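Local coordinates for protein endosialidase (Enterobacteria phage phi92, PDB 4HIZ) that probably cleaves polysialic acid chains, both alpha-2,8- and alpha-2,9-linked, as the trimeric endosialidase of a bacteriophage, at residues 600-603 / 608-611; 53-58 / 422-427; 190-195 / 258-263; 120-125 / 483-488. All coordinates share one frame; numbering follows the deposited sequence. Where two conformers were deposited one is given.

Interaction 1: residues 600-603 / 608-611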
# COMPACT_ATOMS: atom_id res chain seq x y z
N ASN A 600 27.61 14.77 -8.61
CA ASN A 600 27.30 15.97 -7.84
C ASN A 600 28.52 16.40 -7.02
O ASN A 600 29.45 15.61 -6.79
CB ASN A 600 26.11 15.71 -6.91
CG ASN A 600 24.78 15.73 -7.65
OD1 ASN A 600 24.63 16.41 -8.69
ND2 ASN A 600 23.80 15.02 -7.10
N ILE A 601 28.52 17.65 -6.57
CA ILE A 601 29.59 18.10 -5.69
C ILE A 601 29.57 17.30 -4.37
O ILE A 601 28.52 17.19 -3.72
CB ILE A 601 29.44 19.61 -5.35
CG1 ILE A 601 29.43 20.43 -6.64
CG2 ILE A 601 30.58 20.00 -4.39
CD1 ILE A 601 29.10 21.94 -6.42
N PRO A 602 30.70 16.69 -3.98
CA PRO A 602 30.67 15.90 -2.74
C PRO A 602 30.42 16.78 -1.53
O PRO A 602 30.88 17.94 -1.47
CB PRO A 602 32.09 15.33 -2.65
CG PRO A 602 32.57 15.28 -4.10
CD PRO A 602 31.96 16.53 -4.72
N ILE A 603 29.70 16.23 -0.56
CA ILE A 603 29.46 16.95 0.69
C ILE A 603 30.62 16.73 1.68
O ILE A 603 31.01 17.65 2.41
CB ILE A 603 28.09 16.55 1.31
CG1 ILE A 603 27.63 17.61 2.31
CG2 ILE A 603 28.11 15.13 1.89
CD1 ILE A 603 27.26 18.89 1.65
N GLU A 608 37.68 15.09 -3.91
CA GLU A 608 37.66 13.75 -4.51
C GLU A 608 36.80 13.69 -5.77
O GLU A 608 36.81 12.66 -6.47
CB GLU A 608 37.08 12.72 -3.54
CG GLU A 608 37.94 12.53 -2.28
CD GLU A 608 39.16 11.65 -2.53
OE1 GLU A 608 39.10 10.71 -3.33
OE2 GLU A 608 40.20 11.88 -1.89
N GLN A 609 36.06 14.76 -6.05
CA GLN A 609 34.96 14.70 -7.04
C GLN A 609 35.35 14.07 -8.38
O GLN A 609 36.17 14.64 -9.13
CB GLN A 609 34.41 16.10 -7.32
CG GLN A 609 33.17 16.05 -8.24
CD GLN A 609 32.73 17.45 -8.66
OE1 GLN A 609 33.56 18.35 -8.78
NE2 GLN A 609 31.43 17.63 -8.88
N ARG A 610 34.73 12.93 -8.68
CA ARG A 610 34.97 12.28 -9.97
C ARG A 610 33.95 11.18 -10.20
O ARG A 610 33.33 10.65 -9.26
CB ARG A 610 36.39 11.69 -10.00
CG ARG A 610 36.60 10.51 -9.01
CD ARG A 610 38.10 10.29 -8.86
NE ARG A 610 38.49 9.11 -8.07
CZ ARG A 610 38.55 9.09 -6.74
NH1 ARG A 610 38.19 10.16 -6.01
NH2 ARG A 610 38.99 7.98 -6.15
N LEU A 611 33.80 10.85 -11.47
CA LEU A 611 32.95 9.74 -11.89
C LEU A 611 33.88 8.62 -12.38
O LEU A 611 34.78 8.88 -13.18
CB LEU A 611 32.01 10.20 -13.02
CG LEU A 611 31.04 9.12 -13.55
CD1 LEU A 611 30.05 8.63 -12.48
CD2 LEU A 611 30.28 9.59 -14.82
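With CG anti to the backbone N (chi1 -174°) and the next torsion also extended (chi2 -173°), the Gln609 side chain runs straight out past Pro602. This lies in the C-terminal stalk of the trimer, where the strand that begins at Arg610 pairs in parallel with a strand of the second subunit, as befits the interwoven stalks of phage endosialidases. The proline ring and the glutamine chain meet at about a right angle. Pro602 CD lies 3.6 Å from Gln609 CB. Pro602 CG is 3.8 Å from Gln609 CA, so one edge of the ring covers the root of the chain.

Farther out, the amide passes the backbone of the loop. Gln609 NE2 is 3.5 Å from Asn600 O, a polar approach without a bond, since the NE2 group donates to the carbonyl of Lys599. The other amide atom, OE1, accepts from Asn633, and both ends of the group are therefore fixed. Gln609 NE2 is also 4.1 Å from Ile601 CG1, which comes in at a slant. Asn600 turns its own amide to Asp591 of the second subunit. Within segment 608-611, Arg610 folds back: its NH1 lies in plane with the carbonyl of Glu608, 2.9 Å from Glu608 O, and forms a salt bridge of 2.9 Å to Glu608 OE1.

Interaction 2: residues 53-58 / 422-427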
# COMPACT_ATOMS: atom_id res chain seq x y z
N TYR A 53 -37.43 17.00 11.78
CA TYR A 53 -36.90 18.15 12.52
C TYR A 53 -36.80 19.34 11.57
O TYR A 53 -36.39 19.20 10.41
CB TYR A 53 -35.50 17.79 13.05
CG TYR A 53 -34.72 18.96 13.63
CD1 TYR A 53 -35.25 19.71 14.68
CD2 TYR A 53 -33.46 19.30 13.13
CE1 TYR A 53 -34.53 20.81 15.21
CE2 TYR A 53 -32.73 20.37 13.66
CZ TYR A 53 -33.27 21.12 14.70
OH TYR A 53 -32.55 22.18 15.21
N GLU A 54 -37.20 20.52 12.05
CA GLU A 54 -37.07 21.75 11.26
C GLU A 54 -35.91 22.62 11.76
O GLU A 54 -36.11 23.57 12.54
CB GLU A 54 -38.38 22.56 11.29
CG GLU A 54 -39.56 21.80 10.66
CD GLU A 54 -40.88 22.56 10.69
OE1 GLU A 54 -40.89 23.80 10.92
OE2 GLU A 54 -41.91 21.90 10.47
N ARG A 55 -34.71 22.31 11.28
CA ARG A 55 -33.54 23.15 11.55
C ARG A 55 -33.84 24.59 11.14
O ARG A 55 -33.57 25.56 11.89
CB ARG A 55 -32.34 22.64 10.75
CG ARG A 55 -31.03 23.35 11.13
CD ARG A 55 -29.86 22.93 10.24
NE ARG A 55 -29.94 23.56 8.92
CZ ARG A 55 -29.40 24.73 8.61
NH1 ARG A 55 -28.71 25.43 9.53
NH2 ARG A 55 -29.55 25.22 7.36
N ILE A 56 -34.45 24.71 9.96
CA ILE A 56 -34.93 25.97 9.45
C ILE A 56 -36.46 25.90 9.51
O ILE A 56 -37.05 24.96 8.97
CB ILE A 56 -34.47 26.20 8.00
CG1 ILE A 56 -32.94 26.19 7.89
CG2 ILE A 56 -35.03 27.53 7.46
CD1 ILE A 56 -32.22 27.24 8.80
N VAL A 57 -37.09 26.87 10.16
CA VAL A 57 -38.54 26.80 10.34
C VAL A 57 -39.27 26.71 9.00
O VAL A 57 -38.96 27.45 8.07
CB VAL A 57 -39.07 28.01 11.13
CG1 VAL A 57 -40.59 27.99 11.16
CG2 VAL A 57 -38.49 27.98 12.56
N GLY A 58 -40.21 25.77 8.90
CA GLY A 58 -40.98 25.60 7.69
C GLY A 58 -40.35 24.64 6.70
O GLY A 58 -40.94 24.37 5.65
N GLY A 422 -33.80 26.03 1.33
CA GLY A 422 -34.03 27.18 0.46
C GLY A 422 -33.74 28.47 1.19
O GLY A 422 -34.09 28.61 2.37
N GLN A 423 -33.10 29.39 0.47
CA GLN A 423 -32.72 30.73 0.90
C GLN A 423 -31.47 30.77 1.78
O GLN A 423 -30.92 31.85 1.98
CB GLN A 423 -33.89 31.51 1.56
CG GLN A 423 -35.13 31.72 0.65
CD GLN A 423 -34.90 32.72 -0.48
OE1 GLN A 423 -33.89 33.41 -0.51
NE2 GLN A 423 -35.86 32.81 -1.41
N GLU A 424 -31.02 29.63 2.29
CA GLU A 424 -29.83 29.63 3.13
C GLU A 424 -28.61 30.07 2.35
O GLU A 424 -28.46 29.73 1.17
CB GLU A 424 -29.57 28.23 3.71
CG GLU A 424 -30.56 27.87 4.77
CD GLU A 424 -30.51 28.84 5.93
OE1 GLU A 424 -29.44 28.96 6.59
OE2 GLU A 424 -31.55 29.47 6.22
N LEU A 425 -27.71 30.81 3.01
CA LEU A 425 -26.51 31.30 2.34
C LEU A 425 -25.42 30.25 2.27
O LEU A 425 -25.41 29.27 3.03
CB LEU A 425 -25.97 32.53 3.07
CG LEU A 425 -26.98 33.69 3.15
CD1 LEU A 425 -26.36 34.90 3.83
CD2 LEU A 425 -27.50 34.06 1.76
N ASP A 426 -24.48 30.44 1.34
CA ASP A 426 -23.37 29.49 1.26
C ASP A 426 -22.56 29.62 2.57
O ASP A 426 -22.46 30.71 3.18
CB ASP A 426 -22.48 29.78 0.06
CG ASP A 426 -23.16 29.47 -1.26
OD1 ASP A 426 -24.27 28.86 -1.28
OD2 ASP A 426 -22.57 29.83 -2.30
N ASN A 427 -21.99 28.51 2.99
CA ASN A 427 -21.29 28.41 4.28
C ASN A 427 -19.89 27.84 4.06
O ASN A 427 -19.60 26.70 4.44
CB ASN A 427 -22.09 27.49 5.20
CG ASN A 427 -21.51 27.36 6.59
OD1 ASN A 427 -20.83 28.29 7.10
ND2 ASN A 427 -21.77 26.22 7.24
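One face of the Arg55 guanidinium carries the CD1 methyl of Ile56, 3.6 Å above the plane and offset toward the rim, while Glu424 OE1 approaches the same group obliquely. The carboxylate and guanidinium planes stand 86° apart, so the charges do not meet in a bidentate pair: Arg55 NH2 is 3.8 Å from Glu424 OE1, a long salt bridge. The stronger partner of Arg55 NH2 is Glu421, in a salt bridge.

Ile56 bridges the two charged chains. A second torsion of -57° bends its ethyl arm back toward Arg55, and Ile56 CD1 comes 3.5 Å from Glu424 OE2 as well as 3.7 Å from Glu424 CD. Glu424 is itself bent at chi2, which brings its carboxylate against the isoleucine. Within 53-58, the Gly58 N-H reaches Glu54 OE1 from above the carboxylate plane, at 2.9 Å, and ties the loop back on itself. Gly422 N donates to the side-chain oxygen of Gln59, a second polar link between the loops.

This is a surface contact of two loops at the joint between the N-terminal extension and the beta propeller, where strands 49-53 and 61-64 continue the sheet of the propeller blade that contains strands 407-413 and 435-442.

Interaction 3: residues 190-195 / 258-263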
# COMPACT_ATOMS: atom_id res chain seq x y z
N GLY A 190 -20.92 -23.16 -32.31
CA GLY A 190 -21.06 -23.00 -33.75
C GLY A 190 -20.91 -21.56 -34.19
O GLY A 190 -20.39 -20.69 -33.46
N GLY A 191 -21.36 -21.29 -35.41
CA GLY A 191 -21.35 -19.94 -35.93
C GLY A 191 -20.12 -19.46 -36.68
O GLY A 191 -20.10 -18.30 -37.13
N ILE A 192 -19.10 -20.30 -36.82
CA ILE A 192 -17.90 -19.89 -37.57
C ILE A 192 -17.81 -20.67 -38.87
O ILE A 192 -17.72 -21.91 -38.85
CB ILE A 192 -16.62 -20.09 -36.77
CG1 ILE A 192 -16.70 -19.30 -35.45
CG2 ILE A 192 -15.41 -19.65 -37.62
CD1 ILE A 192 -15.44 -19.48 -34.53
N THR A 193 -17.81 -19.95 -40.00
CA THR A 193 -17.74 -20.63 -41.31
C THR A 193 -16.67 -19.99 -42.18
O THR A 193 -16.48 -18.75 -42.17
CB THR A 193 -19.07 -20.57 -42.06
OG1 THR A 193 -19.55 -19.22 -42.09
CG2 THR A 193 -20.12 -21.46 -41.39
N ILE A 194 -15.96 -20.83 -42.93
CA ILE A 194 -14.96 -20.39 -43.90
C ILE A 194 -15.09 -21.22 -45.16
O ILE A 194 -15.11 -22.44 -45.07
CB ILE A 194 -13.54 -20.60 -43.37
CG1 ILE A 194 -13.43 -20.05 -41.93
CG2 ILE A 194 -12.52 -19.86 -44.27
CD1 ILE A 194 -12.20 -20.49 -41.18
N SER A 195 -15.14 -20.57 -46.33
CA SER A 195 -15.12 -21.34 -47.58
C SER A 195 -13.71 -21.70 -47.96
O SER A 195 -12.80 -20.91 -47.74
CB SER A 195 -15.75 -20.53 -48.73
OG SER A 195 -17.09 -20.31 -48.40
N THR A 258 -19.52 -27.17 -32.14
CA THR A 258 -18.35 -26.93 -31.30
C THR A 258 -18.62 -25.75 -30.38
O THR A 258 -19.05 -24.68 -30.83
CB THR A 258 -17.12 -26.61 -32.17
OG1 THR A 258 -16.79 -27.76 -32.98
CG2 THR A 258 -15.92 -26.19 -31.30
N THR A 259 -18.34 -25.95 -29.08
CA THR A 259 -18.45 -24.86 -28.11
C THR A 259 -17.07 -24.22 -27.96
O THR A 259 -16.08 -24.92 -27.82
CB THR A 259 -19.01 -25.38 -26.76
OG1 THR A 259 -20.29 -25.99 -26.99
CG2 THR A 259 -19.21 -24.23 -25.79
N TRP A 260 -17.01 -22.90 -28.09
CA TRP A 260 -15.71 -22.21 -28.13
C TRP A 260 -15.72 -20.97 -27.23
O TRP A 260 -16.69 -20.76 -26.50
CB TRP A 260 -15.36 -21.86 -29.61
CG TRP A 260 -16.45 -21.15 -30.41
CD1 TRP A 260 -17.57 -21.73 -30.98
CD2 TRP A 260 -16.49 -19.75 -30.78
NE1 TRP A 260 -18.31 -20.78 -31.67
CE2 TRP A 260 -17.68 -19.56 -31.55
CE3 TRP A 260 -15.66 -18.65 -30.52
CZ2 TRP A 260 -18.03 -18.33 -32.07
CZ3 TRP A 260 -16.02 -17.41 -31.03
CH2 TRP A 260 -17.20 -17.26 -31.79
N HIS A 261 -14.66 -20.19 -27.30
CA HIS A 261 -14.49 -19.07 -26.38
C HIS A 261 -14.14 -17.81 -27.14
O HIS A 261 -13.29 -17.85 -28.04
CB HIS A 261 -13.34 -19.35 -25.40
CG HIS A 261 -13.54 -20.58 -24.58
ND1 HIS A 261 -14.44 -20.62 -23.53
CD2 HIS A 261 -13.00 -21.82 -24.67
CE1 HIS A 261 -14.43 -21.84 -23.00
NE2 HIS A 261 -13.56 -22.58 -23.67
N PHE A 262 -14.76 -16.71 -26.76
CA PHE A 262 -14.51 -15.42 -27.39
C PHE A 262 -14.33 -14.34 -26.33
O PHE A 262 -15.08 -14.30 -25.35
CB PHE A 262 -15.73 -15.05 -28.26
CG PHE A 262 -15.60 -13.70 -28.95
CD1 PHE A 262 -14.88 -13.58 -30.14
CD2 PHE A 262 -16.15 -12.57 -28.38
CE1 PHE A 262 -14.76 -12.34 -30.77
CE2 PHE A 262 -16.01 -11.31 -28.99
CZ PHE A 262 -15.32 -11.21 -30.19
N GLY A 263 -13.35 -13.45 -26.55
CA GLY A 263 -13.24 -12.28 -25.69
C GLY A 263 -12.92 -11.05 -26.53
O GLY A 263 -12.17 -11.14 -27.53
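Gly190 is held from both of its polar atoms. Its N-H donates to Thr258 O at 2.8 Å with an N-H...O angle of 161°, and its carbonyl accepts from the indole of Trp260, NE1 to Gly190 O being 2.7 Å. The acceptor lies almost in the indole plane, at the ring edge, whereas the donor is tilted from the plane of the carbonyl. The single indole N-H, in a buried side chain, is thus spent on a backbone oxygen, and this fixes the rotation of the ring.

Trp260 CG stands between the backbone N and the carbonyl carbon (chi1 50°), which swings the indole toward the 190-195 segment. One ring face then receives Ile192: CD1 sits 3.7 Å from the centroid of the six-membered ring, 9° off its normal, in a CH-pi contact. Ile192 CG1 follows at 3.8 Å from Trp260 CZ2. Other polar groups close by have partners too. Ile192 N meets the side chain of Asn255, Thr259 OG1 pairs with Thr189 OG1, and His261 ND1 with Tyr185 OH.

The segments belong to an eight-stranded antiparallel sheet that probably corresponds to the small barrel inserted in the propeller of related phage endosialidases. Beyond Trp260, Phe262 packs edge-to-face on Phe218, a residue of the bound-glycan pocket. In strand order, 192-194 lies between 200-204 and 253-254, and 261-264 between 185-186 and 215-219, so the contact joins the loops that lead into two strands, each next to an opposite end of the sheet, with Ile192 the strand residue involved.

Interaction 4: residues 120-125 / 483-488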
# COMPACT_ATOMS: atom_id res chain seq x y z
N GLY A 120 -15.31 -5.57 -7.98
CA GLY A 120 -15.68 -6.94 -8.32
C GLY A 120 -16.34 -7.73 -7.21
O GLY A 120 -16.51 -8.94 -7.34
N ASP A 121 -16.71 -7.06 -6.11
CA ASP A 121 -17.33 -7.77 -4.98
C ASP A 121 -18.56 -7.02 -4.42
O ASP A 121 -18.73 -6.92 -3.19
CB ASP A 121 -16.29 -8.04 -3.88
CG ASP A 121 -15.54 -6.80 -3.47
OD1 ASP A 121 -16.07 -5.66 -3.67
OD2 ASP A 121 -14.43 -6.96 -2.86
N ASP A 122 -19.41 -6.53 -5.33
CA ASP A 122 -20.66 -5.91 -4.92
C ASP A 122 -20.43 -4.61 -4.14
O ASP A 122 -21.30 -4.19 -3.38
CB ASP A 122 -21.58 -6.90 -4.18
CG ASP A 122 -22.00 -8.05 -5.09
OD1 ASP A 122 -22.46 -7.77 -6.21
OD2 ASP A 122 -21.83 -9.22 -4.76
N GLY A 123 -19.27 -3.99 -4.34
CA GLY A 123 -19.02 -2.66 -3.79
C GLY A 123 -18.33 -2.70 -2.44
O GLY A 123 -18.28 -1.68 -1.74
N GLN A 124 -17.81 -3.87 -2.04
CA GLN A 124 -17.07 -3.91 -0.78
C GLN A 124 -15.69 -3.34 -0.92
O GLN A 124 -15.24 -2.61 -0.02
CB GLN A 124 -16.95 -5.38 -0.30
CG GLN A 124 -18.31 -5.95 0.03
CD GLN A 124 -18.19 -7.36 0.59
OE1 GLN A 124 -17.93 -7.52 1.79
NE2 GLN A 124 -18.33 -8.37 -0.27
N THR A 125 -14.98 -3.69 -2.00
CA THR A 125 -13.62 -3.19 -2.23
C THR A 125 -13.47 -2.73 -3.66
O THR A 125 -14.18 -3.20 -4.56
CB THR A 125 -12.50 -4.24 -1.93
OG1 THR A 125 -12.51 -5.29 -2.92
CG2 THR A 125 -12.63 -4.83 -0.51
N TRP A 483 -28.81 -4.47 -4.76
CA TRP A 483 -28.17 -3.33 -4.14
C TRP A 483 -28.19 -2.11 -5.06
O TRP A 483 -27.97 -2.22 -6.28
CB TRP A 483 -26.69 -3.65 -3.86
CG TRP A 483 -26.37 -4.66 -2.82
CD1 TRP A 483 -25.76 -5.87 -3.01
CD2 TRP A 483 -26.58 -4.52 -1.41
NE1 TRP A 483 -25.56 -6.49 -1.78
CE2 TRP A 483 -26.08 -5.69 -0.79
CE3 TRP A 483 -27.17 -3.53 -0.61
CZ2 TRP A 483 -26.12 -5.88 0.60
CZ3 TRP A 483 -27.22 -3.71 0.78
CH2 TRP A 483 -26.70 -4.88 1.37
N LEU A 484 -28.47 -0.95 -4.49
CA LEU A 484 -28.38 0.32 -5.22
C LEU A 484 -27.16 1.07 -4.65
O LEU A 484 -26.86 0.96 -3.46
CB LEU A 484 -29.68 1.10 -4.96
CG LEU A 484 -29.69 2.55 -5.48
CD1 LEU A 484 -31.15 2.96 -5.86
CD2 LEU A 484 -29.12 3.55 -4.46
N TYR A 485 -26.44 1.81 -5.50
CA TYR A 485 -25.23 2.53 -5.10
C TYR A 485 -25.38 4.01 -5.45
O TYR A 485 -25.60 4.36 -6.61
CB TYR A 485 -24.00 2.00 -5.84
CG TYR A 485 -23.82 0.51 -5.62
CD1 TYR A 485 -24.51 -0.42 -6.42
CD2 TYR A 485 -22.98 0.01 -4.61
CE1 TYR A 485 -24.40 -1.79 -6.22
CE2 TYR A 485 -22.86 -1.35 -4.43
CZ TYR A 485 -23.55 -2.23 -5.22
OH TYR A 485 -23.43 -3.61 -5.00
N TYR A 486 -25.25 4.86 -4.43
CA TYR A 486 -25.06 6.30 -4.69
C TYR A 486 -23.58 6.54 -4.49
O TYR A 486 -23.07 6.37 -3.36
CB TYR A 486 -25.90 7.13 -3.73
CG TYR A 486 -25.62 8.64 -3.71
CD1 TYR A 486 -25.52 9.37 -4.89
CD2 TYR A 486 -25.45 9.34 -2.51
CE1 TYR A 486 -25.31 10.73 -4.90
CE2 TYR A 486 -25.23 10.71 -2.48
CZ TYR A 486 -25.16 11.40 -3.69
OH TYR A 486 -24.93 12.76 -3.69
N ILE A 487 -22.88 6.92 -5.54
CA ILE A 487 -21.42 6.99 -5.50
C ILE A 487 -21.08 8.44 -5.74
O ILE A 487 -21.49 9.04 -6.76
CB ILE A 487 -20.78 6.08 -6.56
CG1 ILE A 487 -21.35 4.66 -6.41
CG2 ILE A 487 -19.22 6.07 -6.43
CD1 ILE A 487 -20.68 3.62 -7.33
N PHE A 488 -20.35 9.04 -4.81
CA PHE A 488 -20.33 10.50 -4.74
C PHE A 488 -19.14 11.00 -3.94
O PHE A 488 -18.39 10.20 -3.38
CB PHE A 488 -21.64 11.03 -4.12
CG PHE A 488 -21.80 10.68 -2.66
CD1 PHE A 488 -22.07 9.38 -2.26
CD2 PHE A 488 -21.69 11.66 -1.68
CE1 PHE A 488 -22.23 9.03 -0.92
CE2 PHE A 488 -21.85 11.35 -0.33
CZ PHE A 488 -22.13 10.02 0.05
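Tyr485 reaches from its strand to the turn that carries Asp122 and Gly123. Its CB bond points toward that turn, and chi1 of -57° places CG beside the backbone N. Along the ring, CE2 passes 4.1 Å from Gly123 CA and CZ lies 3.5 Å from Asp122 O, which sits at the ring edge near its plane. At the tip, Tyr485 OH donates to Asp122 O at 2.7 Å. The hydroxyl comes in above the carbonyl plane, 60° out of it, rather than along a lone pair. OH is also 3.9 Å from Asp122 CB, and Trp483 CD1 comes within 4.5 Å of that same carbon, obliquely.

The type I' beta turn from Asp121 to Gln124 lies within an Asp box, the sialidase signature Ser-x-Asp-x-Gly-x-Thr-Trp, which begins at Ser119 and runs through Thr125 to the following tryptophan. Asp121 holds the box from within: OD1 takes Thr125 N at 2.8 Å, and OD2 the hydroxyl OG1 of Thr125, each on the syn side of the carboxylate. The Asp122 carboxylate itself is taken up by other residues: OD1 by a salt bridge to Lys480, OD2 by a hydrogen bond with Tyr433 of the third subunit.

Arg521 also donates to Asp122 O, so this buried carbonyl accepts from a phenol and a guanidinium at once; the two donors should draw electron density toward the oxygen and pin the Asp box of one blade to the strand of the next.

In the fold
The four contacts fall in different parts of the trimer. Interactions 3 and 4 are buried and rest on hydrogen bonds to backbone carbonyls, from an indole and a backbone N-H in the inserted sheet and from a phenol in the propeller; their centres are about 36 Å apart. Interaction 2 is a surface contact, and its long charge pair with apolar cover suits two loops at the surface of the joint with the N-terminal extension. Interaction 1, far off in the stalk, is partly buried and apolar across its segments, its amide satisfied by other residues. Interactions 1 and 4 both touch the second subunit, and interactions 1, 3 and 4 the third, whereas interaction 2 stays within one chain.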